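Local coordinates for protein 4-amino-4-deoxychorismate lyase (Legionella pneumophila, PDB 3LUL) that is a pyridoxal phosphate-carrying enzyme of the class IV aminotransferase family, with the cofactor bound covalently to a lysine of the chain, at residues I242-S247 against E254-I259; N179-E184 against A204-H209; H213-Q218 against I260-F265; A163-T168 against E174-N179. All coordinates share one frame; numbering follows the deposited sequence.

Interaction 1 of 4, residues I242-S247 against E254-I259; sequences IRRVLS and EVNHPI
R244 of strand 241-248 reaches over to the backbone of V255 and makes the one direct hydrogen bond between 242-247 and 254-259. NH1 donates to V255 O at 3.0 Å, close to straight (162°) and within the guanidinium plane, although it approaches the carbonyl tilted from the plane of that group. CG lies anti to the carbonyl carbon (chi1 -63°) and the chain then runs extended to NE, which carries the head past V255. N256 OD1 stands over one guanidinium face, 3.5 Å from NH1, at an angle too poor for a bond. NH2 forms a salt bridge with D261, one turn into the following helix, so V255 O, a water and D261 together hold the head in place.

Water adds further links. Water 1 accepts from R244 NH1 (3.0 Å) and from H257 N (2.9 Å), and water 2 lies between V245 O and E254 O.

Packing centres on V255, whose CG1 lies against the backbone, 3.6 Å from V245 O and 3.8 Å from L246 CA, and meets L246 CD1 at 4.1 Å.

At the far end H257 ND1 accepts from I259 N at 3.1 Å, in the plane of the imidazole. H257 is the N-cap residue and its ring makes the capping bond: the loop, tied to the strand through R244, leads straight into the capped start of helix 258-269.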
# COMPACT_ATOMS: atom_id res chain seq x y z
N ILE B 242 -19.51 -14.01 10.44
CA ILE B 242 -19.54 -14.95 9.34
C ILE B 242 -20.48 -14.41 8.27
O ILE B 242 -21.64 -14.02 8.57
CB ILE B 242 -20.00 -16.36 9.83
CG1 ILE B 242 -18.88 -17.01 10.63
CG2 ILE B 242 -20.41 -17.23 8.64
CD1 ILE B 242 -19.24 -18.33 11.28
N ARG B 243 -20.00 -14.41 7.03
CA ARG B 243 -20.77 -13.98 5.86
C ARG B 243 -20.80 -15.16 4.89
O ARG B 243 -19.75 -15.73 4.53
CB ARG B 243 -20.12 -12.76 5.23
CG ARG B 243 -20.88 -12.12 4.05
CD ARG B 243 -21.86 -11.01 4.49
NE ARG B 243 -22.73 -10.56 3.37
CZ ARG B 243 -22.54 -9.47 2.62
NH1 ARG B 243 -21.49 -8.67 2.80
NH2 ARG B 243 -23.39 -9.19 1.62
N ARG B 244 -22.01 -15.54 4.48
CA ARG B 244 -22.17 -16.68 3.59
C ARG B 244 -21.82 -16.26 2.19
O ARG B 244 -22.04 -15.12 1.80
CB ARG B 244 -23.62 -17.18 3.65
CG ARG B 244 -24.05 -17.69 5.01
CD ARG B 244 -25.56 -17.86 5.09
NE ARG B 244 -26.01 -18.05 6.48
CZ ARG B 244 -26.17 -19.22 7.12
NH1 ARG B 244 -25.94 -20.39 6.52
NH2 ARG B 244 -26.59 -19.23 8.38
N VAL B 245 -21.26 -17.21 1.43
CA VAL B 245 -20.85 -16.98 0.04
C VAL B 245 -21.80 -17.71 -0.92
O VAL B 245 -21.98 -18.92 -0.82
CB VAL B 245 -19.39 -17.40 -0.20
CG1 VAL B 245 -19.00 -17.31 -1.72
CG2 VAL B 245 -18.43 -16.54 0.64
N LEU B 246 -22.41 -16.95 -1.81
CA LEU B 246 -23.34 -17.47 -2.81
C LEU B 246 -22.60 -18.01 -4.02
O LEU B 246 -23.01 -19.01 -4.60
CB LEU B 246 -24.35 -16.40 -3.25
CG LEU B 246 -25.36 -16.77 -4.36
CD1 LEU B 246 -26.19 -18.00 -4.01
CD2 LEU B 246 -26.27 -15.59 -4.66
N SER B 247 -21.51 -17.37 -4.41
CA SER B 247 -20.83 -17.74 -5.63
C SER B 247 -19.40 -17.26 -5.71
O SER B 247 -19.07 -16.23 -5.12
CB SER B 247 -21.59 -17.23 -6.86
OG SER B 247 -21.69 -15.80 -6.89
N GLU B 254 -24.60 -23.80 -2.41
CA GLU B 254 -25.57 -23.81 -1.34
C GLU B 254 -25.02 -22.95 -0.19
O GLU B 254 -23.86 -23.11 0.21
CB GLU B 254 -25.81 -25.25 -0.86
CG GLU B 254 -26.68 -25.37 0.38
CD GLU B 254 -28.02 -24.69 0.21
OE1 GLU B 254 -28.79 -25.08 -0.70
OE2 GLU B 254 -28.31 -23.76 1.00
N VAL B 255 -25.84 -22.02 0.31
CA VAL B 255 -25.42 -21.09 1.37
C VAL B 255 -25.68 -21.59 2.79
O VAL B 255 -25.09 -21.08 3.74
CB VAL B 255 -26.04 -19.69 1.17
CG1 VAL B 255 -25.52 -19.08 -0.14
CG2 VAL B 255 -27.56 -19.73 1.21
N ASN B 256 -26.51 -22.62 2.93
CA ASN B 256 -26.85 -23.15 4.25
C ASN B 256 -26.02 -24.38 4.61
O ASN B 256 -25.72 -25.23 3.76
CB ASN B 256 -28.35 -23.47 4.33
CG ASN B 256 -29.20 -22.21 4.27
OD1 ASN B 256 -28.91 -21.21 4.96
ND2 ASN B 256 -30.20 -22.23 3.43
N HIS B 257 -25.64 -24.45 5.88
CA HIS B 257 -24.99 -25.62 6.44
C HIS B 257 -25.14 -25.55 7.93
O HIS B 257 -24.98 -24.49 8.52
CB HIS B 257 -23.51 -25.67 6.04
CG HIS B 257 -22.91 -27.04 6.14
ND1 HIS B 257 -22.61 -27.65 7.35
CD2 HIS B 257 -22.60 -27.95 5.18
CE1 HIS B 257 -22.11 -28.85 7.12
NE2 HIS B 257 -22.09 -29.05 5.81
N PRO B 258 -25.46 -26.68 8.57
CA PRO B 258 -25.57 -26.67 10.04
C PRO B 258 -24.31 -26.22 10.78
O PRO B 258 -24.39 -25.60 11.86
CB PRO B 258 -25.93 -28.13 10.41
CG PRO B 258 -26.10 -28.86 9.14
CD PRO B 258 -25.78 -28.00 7.97
N ILE B 259 -23.14 -26.50 10.19
CA ILE B 259 -21.88 -26.06 10.78
C ILE B 259 -21.80 -24.54 10.84
O ILE B 259 -21.39 -23.98 11.85
CB ILE B 259 -20.68 -26.66 10.01
CG1 ILE B 259 -20.61 -28.18 10.26
CG2 ILE B 259 -19.33 -25.96 10.38
CD1 ILE B 259 -19.40 -28.90 9.56
O HOH W 1 -27.39 -22.82 7.50
O HOH W 2 -21.78 -21.38 0.62
O HOH W 3 -22.26 -19.99 3.24

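Interaction 2 of 4, residues N179-E184 against A204-H209; sequences NLFLIE and ARLISH
Between F181 and L206 no polar bond crosses; the shortest sound one in the two segments, 2.9 Å from H209 N to R205 O, belongs to the helix itself. What joins strand 179-184 to helix 201-212 is the phenyl ring of F181, met by L206 from the opposite direction. L206 is modelled in two conformers, and the contacts given here hold for one of them. With CG anti to the backbone N (chi1 -169°), it sends both methyls to the ring. CD1 sits over one face in a CH-pi contact, 4.2 Å from the centroid and 14° off the normal, displaced toward the rim. CD2 gives the closest approach, 3.6 Å from F181 CE2, and lies 3.9 Å from F181 CZ. I207 adds a looser touch near the ring plane, where its CG1 is 4.5 Å from F181 CE2. F181 also meets the ring of F234, whose plane is nearly parallel to its own, and L206 touches F234 and T236 of strand 232-237. The helix is tied elsewhere by charge, R205 forming a salt bridge with D270. The contact itself is apolar, dispersion and CH-pi, with aliphatic groups against a buried ring, and no hydrogen bond crosses between 179-184 and 204-209.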
# COMPACT_ATOMS: atom_id res chain seq x y z
N ASN B 179 -11.22 -13.37 5.90
CA ASN B 179 -10.65 -14.68 5.70
C ASN B 179 -11.71 -15.59 5.09
O ASN B 179 -12.92 -15.34 5.23
CB ASN B 179 -10.13 -15.26 7.03
CG ASN B 179 -8.89 -14.51 7.56
OD1 ASN B 179 -8.94 -13.88 8.60
ND2 ASN B 179 -7.79 -14.56 6.80
N LEU B 180 -11.25 -16.65 4.44
CA LEU B 180 -12.11 -17.63 3.79
C LEU B 180 -12.04 -19.00 4.43
O LEU B 180 -10.97 -19.50 4.76
CB LEU B 180 -11.74 -17.79 2.32
CG LEU B 180 -12.66 -18.71 1.50
CD1 LEU B 180 -12.87 -18.19 0.07
CD2 LEU B 180 -12.08 -20.09 1.41
N PHE B 181 -13.22 -19.63 4.54
CA PHE B 181 -13.39 -21.00 5.03
C PHE B 181 -14.23 -21.73 3.98
O PHE B 181 -15.07 -21.12 3.31
CB PHE B 181 -14.13 -21.01 6.37
CG PHE B 181 -13.26 -20.65 7.57
CD1 PHE B 181 -13.00 -19.33 7.89
CD2 PHE B 181 -12.79 -21.63 8.41
CE1 PHE B 181 -12.23 -19.00 8.98
CE2 PHE B 181 -12.02 -21.30 9.51
CZ PHE B 181 -11.73 -19.99 9.78
N LEU B 182 -14.03 -23.03 3.86
CA LEU B 182 -15.00 -23.85 3.16
C LEU B 182 -15.34 -25.08 3.96
O LEU B 182 -14.64 -25.46 4.91
CB LEU B 182 -14.50 -24.18 1.77
CG LEU B 182 -13.18 -24.90 1.66
CD1 LEU B 182 -13.51 -26.36 1.78
CD2 LEU B 182 -12.39 -24.63 0.34
N ILE B 183 -16.43 -25.72 3.57
CA ILE B 183 -16.91 -26.93 4.22
C ILE B 183 -17.04 -27.97 3.12
O ILE B 183 -17.65 -27.69 2.09
CB ILE B 183 -18.28 -26.77 4.89
CG1 ILE B 183 -18.18 -25.77 6.06
CG2 ILE B 183 -18.74 -28.10 5.41
CD1 ILE B 183 -19.49 -25.42 6.66
N GLU B 184 -16.44 -29.13 3.32
CA GLU B 184 -16.66 -30.27 2.45
C GLU B 184 -16.76 -31.53 3.31
O GLU B 184 -15.88 -31.79 4.14
CB GLU B 184 -15.48 -30.38 1.49
CG GLU B 184 -15.58 -31.55 0.51
CD GLU B 184 -14.36 -31.62 -0.40
OE1 GLU B 184 -13.23 -31.77 0.12
OE2 GLU B 184 -14.54 -31.49 -1.63
N ALA B 204 -9.13 -16.92 13.96
CA ALA B 204 -8.50 -17.55 15.12
C ALA B 204 -9.52 -18.03 16.16
O ALA B 204 -9.39 -19.14 16.72
CB ALA B 204 -7.51 -16.55 15.78
N ARG B 205 -10.53 -17.20 16.43
CA ARG B 205 -11.60 -17.54 17.39
C ARG B 205 -12.40 -18.75 16.91
O ARG B 205 -12.71 -19.65 17.69
CB ARG B 205 -12.56 -16.37 17.62
CG ARG B 205 -11.98 -15.18 18.41
CD ARG B 205 -12.91 -13.98 18.27
NE ARG B 205 -14.26 -14.34 18.70
CZ ARG B 205 -15.40 -13.79 18.27
NH1 ARG B 205 -15.40 -12.79 17.40
NH2 ARG B 205 -16.56 -14.23 18.76
N LEU B 206 -12.70 -18.77 15.62
CA LEU B 206 -13.47 -19.86 15.03
C LEU B 206 -12.71 -21.19 15.15
O LEU B 206 -13.27 -22.20 15.55
CB LEU B 206 -13.79 -19.52 13.57
CG LEU B 206 -14.79 -20.39 12.82
CD1 LEU B 206 -15.37 -19.59 11.70
CD2 LEU B 206 -14.17 -21.69 12.32
N ILE B 207 -11.42 -21.17 14.82
CA ILE B 207 -10.57 -22.35 14.97
C ILE B 207 -10.56 -22.86 16.43
O ILE B 207 -10.71 -24.05 16.65
CB ILE B 207 -9.14 -22.09 14.43
CG1 ILE B 207 -9.19 -21.91 12.91
CG2 ILE B 207 -8.19 -23.26 14.76
CD1 ILE B 207 -7.92 -21.34 12.31
N SER B 208 -10.42 -21.95 17.38
CA SER B 208 -10.45 -22.30 18.82
C SER B 208 -11.76 -22.96 19.19
O SER B 208 -11.76 -24.00 19.83
CB SER B 208 -10.22 -21.06 19.70
OG SER B 208 -8.89 -20.62 19.64
N HIS B 209 -12.88 -22.35 18.81
CA HIS B 209 -14.19 -22.95 19.03
C HIS B 209 -14.29 -24.37 18.46
O HIS B 209 -14.84 -25.25 19.11
CB HIS B 209 -15.33 -22.10 18.44
CG HIS B 209 -15.71 -20.92 19.28
ND1 HIS B 209 -16.16 -21.06 20.58
CD2 HIS B 209 -15.72 -19.60 19.01
CE1 HIS B 209 -16.40 -19.86 21.08
NE2 HIS B 209 -16.14 -18.95 20.15

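Interaction 3 of 4, residues H213-Q218 against I260-F265; sequences HKMSVQ and IDKLIF
K262 crosses the side chain of M215, a selenomethionine in this model, on the way from helix 258-269 to H213. Past CB its first torsion (chi1 -178°) points CG opposite the backbone N, and the chain stays extended, bringing CD, CE and NZ across the selenium. Contact begins at CD, 3.8 Å from M215 SE and 4.1 Å from M215 CE. CE follows at 3.9 Å from M215 SE and is 4.0 Å from H213 ND1. The ammonium atom NZ ends 4.1 Å from M215 SE and 3.7 Å from H213 ND1, approaching the imidazole obliquely and too far for a hydrogen bond. K262 also touches a crystal neighbour, which may influence its pose.

M215 bends at its last torsion (chi3 69°), turning CE inward to L263, where it lies 4.1 Å from L263 CD2 in the deeper, apolar half of the contact.

H213 and M215 flank K214, the C-prime residue of the Schellman motif that closes helix 201-212. The turn packs against helix 258-269 just as the chain heads for strand 217-219, with C210 of helix 201-212 touching both M215 and L263, and L263 also reaching F234 and I242 on the strands beneath.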
# COMPACT_ATOMS: atom_id res chain seq x y z
N HIS B 213 -14.80 -27.81 20.57
CA HIS B 213 -15.97 -28.65 20.25
C HIS B 213 -15.66 -29.92 19.45
O HIS B 213 -16.60 -30.64 19.06
CB HIS B 213 -17.05 -27.78 19.58
CG HIS B 213 -17.69 -26.79 20.52
ND1 HIS B 213 -18.90 -27.01 21.12
CD2 HIS B 213 -17.25 -25.60 20.99
CE1 HIS B 213 -19.19 -26.00 21.93
NE2 HIS B 213 -18.20 -25.13 21.86
N LYS B 214 -14.37 -30.24 19.27
CA LYS B 214 -13.89 -31.38 18.45
C LYS B 214 -14.60 -31.47 17.07
O LYS B 214 -15.01 -32.55 16.60
CB LYS B 214 -13.98 -32.68 19.27
CG LYS B 214 -13.24 -32.62 20.64
N MSE B 215 -14.78 -30.29 16.45
CA MSE B 215 -15.30 -30.16 15.09
C MSE B 215 -14.07 -30.06 14.20
O MSE B 215 -13.21 -29.18 14.41
CB MSE B 215 -16.17 -28.90 14.93
CG MSE B 215 -17.44 -28.88 15.81
SE MSE B 215 -18.16 -27.11 15.98
CE MSE B 215 -18.75 -26.94 14.13
N SER B 216 -13.98 -30.95 13.20
CA SER B 216 -12.77 -31.07 12.43
C SER B 216 -12.57 -29.81 11.61
O SER B 216 -13.48 -29.42 10.87
CB SER B 216 -12.83 -32.28 11.49
OG SER B 216 -11.59 -32.48 10.81
N VAL B 217 -11.39 -29.20 11.76
CA VAL B 217 -10.99 -28.00 11.01
C VAL B 217 -9.54 -28.14 10.53
O VAL B 217 -8.65 -28.40 11.33
CB VAL B 217 -11.12 -26.72 11.86
CG1 VAL B 217 -10.36 -26.83 13.20
CG2 VAL B 217 -10.67 -25.53 11.06
N GLN B 218 -9.31 -27.92 9.24
CA GLN B 218 -8.01 -28.17 8.64
C GLN B 218 -7.46 -26.88 8.03
O GLN B 218 -8.07 -26.33 7.14
CB GLN B 218 -8.11 -29.24 7.56
CG GLN B 218 -8.71 -30.58 7.99
CD GLN B 218 -7.99 -31.18 9.18
OE1 GLN B 218 -8.59 -31.42 10.24
NE2 GLN B 218 -6.71 -31.42 9.02
N ILE B 260 -22.27 -23.89 9.79
CA ILE B 260 -22.29 -22.42 9.76
C ILE B 260 -23.23 -21.87 10.85
O ILE B 260 -22.85 -20.94 11.58
CB ILE B 260 -22.68 -21.88 8.37
CG1 ILE B 260 -21.63 -22.31 7.33
CG2 ILE B 260 -22.82 -20.32 8.42
CD1 ILE B 260 -21.95 -21.94 5.86
N ASP B 261 -24.42 -22.45 11.00
CA ASP B 261 -25.32 -21.97 12.07
C ASP B 261 -24.73 -22.16 13.47
O ASP B 261 -24.85 -21.27 14.32
CB ASP B 261 -26.70 -22.61 12.00
CG ASP B 261 -27.40 -22.33 10.69
OD1 ASP B 261 -27.45 -21.15 10.30
OD2 ASP B 261 -27.88 -23.27 10.06
N LYS B 262 -24.08 -23.28 13.70
CA LYS B 262 -23.40 -23.53 14.96
C LYS B 262 -22.29 -22.50 15.22
O LYS B 262 -22.18 -21.95 16.31
CB LYS B 262 -22.80 -24.95 15.01
CG LYS B 262 -22.12 -25.22 16.35
CD LYS B 262 -21.92 -26.70 16.66
CE LYS B 262 -21.46 -26.88 18.11
NZ LYS B 262 -21.18 -28.28 18.47
N LEU B 263 -21.45 -22.25 14.23
CA LEU B 263 -20.36 -21.29 14.38
C LEU B 263 -20.87 -19.85 14.61
O LEU B 263 -20.33 -19.15 15.47
CB LEU B 263 -19.40 -21.38 13.21
CG LEU B 263 -18.64 -22.72 13.16
CD1 LEU B 263 -17.79 -22.72 11.91
CD2 LEU B 263 -17.79 -22.99 14.41
N ILE B 264 -21.93 -19.45 13.92
CA ILE B 264 -22.57 -18.15 14.18
C ILE B 264 -23.03 -18.05 15.64
O ILE B 264 -22.76 -17.03 16.34
CB ILE B 264 -23.77 -17.91 13.24
CG1 ILE B 264 -23.27 -17.64 11.83
CG2 ILE B 264 -24.66 -16.74 13.78
CD1 ILE B 264 -24.35 -17.63 10.78
N PHE B 265 -23.66 -19.11 16.12
CA PHE B 265 -24.11 -19.13 17.50
C PHE B 265 -22.94 -18.96 18.45
O PHE B 265 -22.99 -18.11 19.34
CB PHE B 265 -24.90 -20.41 17.82
CG PHE B 265 -25.31 -20.50 19.28
CD1 PHE B 265 -24.44 -21.05 20.21
CD2 PHE B 265 -26.53 -20.03 19.71
CE1 PHE B 265 -24.80 -21.13 21.55
CE2 PHE B 265 -26.89 -20.11 21.05
CZ PHE B 265 -26.02 -20.66 21.96

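Interaction 4 of 4, residues A163-T168 against E174-N179; sequences ALFFNT and ETTCAN
F165 N donates to E174 O at 3.0 Å (170° at the hydrogen) and so ties together the antiparallel beta hairpin of strands 162-167 and 172-175. The next link is poorer: T176 N to A163 O is a weak bond of 3.4 Å, bent to 126°. In between, T175 CA presses on that oxygen in a CA-H...O contact of 3.1 Å. The pairing thus frays where 174-179 curls away, and an ST turn takes over, T175 OG1 accepting from C177 N at 3.3 Å. D162 holds this corner as well, accepting from both T175 OG1 and T176 OG1.

Packing is added by F165, T176 and L164. The F165 ring, with CG swung beside the backbone N (chi1 -55°), turns its edge to the other strand: CD2 is 3.4 Å from E174 O, and the T175 carbonyl carbon lies in the ring plane. R131 makes a cation-pi contact with the same ring. T176 crosses F165 at about a right angle and also packs on L99 of the second subunit. Its CG2 comes 3.9 Å from F165 CE2. L164 CD1 ends 3.8 Å from T175 CG2.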
# COMPACT_ATOMS: atom_id res chain seq x y z
N ALA B 163 -13.75 -9.46 -3.90
CA ALA B 163 -12.72 -10.10 -4.69
C ALA B 163 -11.93 -11.05 -3.81
O ALA B 163 -11.70 -10.75 -2.62
CB ALA B 163 -11.78 -9.05 -5.25
N LEU B 164 -11.51 -12.16 -4.39
CA LEU B 164 -10.73 -13.21 -3.78
C LEU B 164 -9.34 -13.28 -4.42
O LEU B 164 -9.19 -13.37 -5.66
CB LEU B 164 -11.44 -14.54 -3.93
CG LEU B 164 -10.83 -15.73 -3.21
CD1 LEU B 164 -10.91 -15.58 -1.67
CD2 LEU B 164 -11.61 -17.01 -3.67
N PHE B 165 -8.31 -13.21 -3.58
CA PHE B 165 -6.92 -13.29 -4.00
C PHE B 165 -6.30 -14.69 -3.83
O PHE B 165 -6.63 -15.44 -2.89
CB PHE B 165 -6.06 -12.30 -3.24
CG PHE B 165 -6.55 -10.89 -3.33
CD1 PHE B 165 -6.16 -10.07 -4.38
CD2 PHE B 165 -7.40 -10.38 -2.39
CE1 PHE B 165 -6.58 -8.74 -4.48
CE2 PHE B 165 -7.86 -9.04 -2.47
CZ PHE B 165 -7.45 -8.23 -3.54
N PHE B 166 -5.39 -14.97 -4.75
CA PHE B 166 -4.56 -16.14 -4.78
C PHE B 166 -3.05 -15.77 -4.71
O PHE B 166 -2.64 -14.65 -5.10
CB PHE B 166 -4.86 -16.91 -6.04
CG PHE B 166 -6.25 -17.52 -6.07
CD1 PHE B 166 -7.37 -16.73 -6.34
CD2 PHE B 166 -6.45 -18.87 -5.82
CE1 PHE B 166 -8.68 -17.29 -6.32
CE2 PHE B 166 -7.74 -19.42 -5.82
CZ PHE B 166 -8.84 -18.63 -6.08
N ASN B 167 -2.26 -16.70 -4.17
CA ASN B 167 -0.82 -16.52 -4.12
C ASN B 167 -0.18 -17.08 -5.40
O ASN B 167 -0.87 -17.64 -6.26
CB ASN B 167 -0.16 -17.03 -2.81
CG ASN B 167 -0.22 -18.53 -2.63
OD1 ASN B 167 -0.31 -19.28 -3.59
ND2 ASN B 167 -0.10 -18.97 -1.37
N THR B 168 1.14 -16.89 -5.53
CA THR B 168 1.88 -17.33 -6.71
C THR B 168 2.07 -18.85 -6.80
O THR B 168 2.57 -19.36 -7.81
CB THR B 168 3.25 -16.57 -6.84
OG1 THR B 168 4.02 -16.82 -5.66
CG2 THR B 168 3.02 -15.05 -7.01
N GLU B 174 -7.29 -14.84 0.78
CA GLU B 174 -8.36 -14.12 1.49
C GLU B 174 -9.03 -13.17 0.53
O GLU B 174 -8.58 -13.04 -0.61
CB GLU B 174 -7.74 -13.34 2.65
CG GLU B 174 -6.74 -12.32 2.17
CD GLU B 174 -5.84 -11.79 3.26
OE1 GLU B 174 -6.03 -12.15 4.44
OE2 GLU B 174 -4.99 -10.94 2.92
N THR B 175 -10.09 -12.50 0.98
CA THR B 175 -10.69 -11.43 0.20
C THR B 175 -10.08 -10.05 0.52
O THR B 175 -9.02 -9.95 1.14
CB THR B 175 -12.25 -11.39 0.37
OG1 THR B 175 -12.60 -10.88 1.65
CG2 THR B 175 -12.87 -12.80 0.11
N THR B 176 -10.76 -9.00 0.08
CA THR B 176 -10.35 -7.62 0.42
C THR B 176 -10.50 -7.26 1.90
O THR B 176 -9.94 -6.26 2.37
CB THR B 176 -11.14 -6.58 -0.36
OG1 THR B 176 -12.52 -6.59 0.03
CG2 THR B 176 -11.00 -6.82 -1.88
N CYS B 177 -11.30 -8.03 2.63
CA CYS B 177 -11.62 -7.67 4.02
C CYS B 177 -11.93 -8.84 4.95
O CYS B 177 -12.36 -8.62 6.08
CB CYS B 177 -12.82 -6.72 3.99
SG CYS B 177 -14.34 -7.52 3.45
N ALA B 178 -11.66 -10.07 4.52
CA ALA B 178 -12.12 -11.22 5.26
C ALA B 178 -11.32 -12.47 4.91
O ALA B 178 -10.77 -12.59 3.80
CB ALA B 178 -13.63 -11.43 5.01
N ASN B 179 -11.22 -13.37 5.90
CA ASN B 179 -10.65 -14.68 5.70
C ASN B 179 -11.71 -15.59 5.09
O ASN B 179 -12.92 -15.34 5.23
CB ASN B 179 -10.13 -15.26 7.03
CG ASN B 179 -8.89 -14.51 7.56
OD1 ASN B 179 -8.94 -13.88 8.60
ND2 ASN B 179 -7.79 -14.56 6.80

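Overall arrangement
All four contacts reach one mixed sheet. Interactions 1, 2 and 3 cluster where helices 201-212 and 258-269 cover it: the centres of 2 and 3 are about 7 Å apart, joined by L206 CD2 to L263 CD1 at 3.8 Å. Interaction 1 meets interaction 3 where I242 CD1 packs on L263 CB at 3.6 Å, and interaction 2 through H257 on I183. Interaction 4 lies apart, its centre about 22 Å from that of interaction 3 and about 15 Å from that of interaction 2, yet it shares N179 with the latter and touches it where L180 CD1 meets L164 CD1 at 3.7 Å. K141, which carries the pyridoxal phosphate, belongs to none of the eight segments.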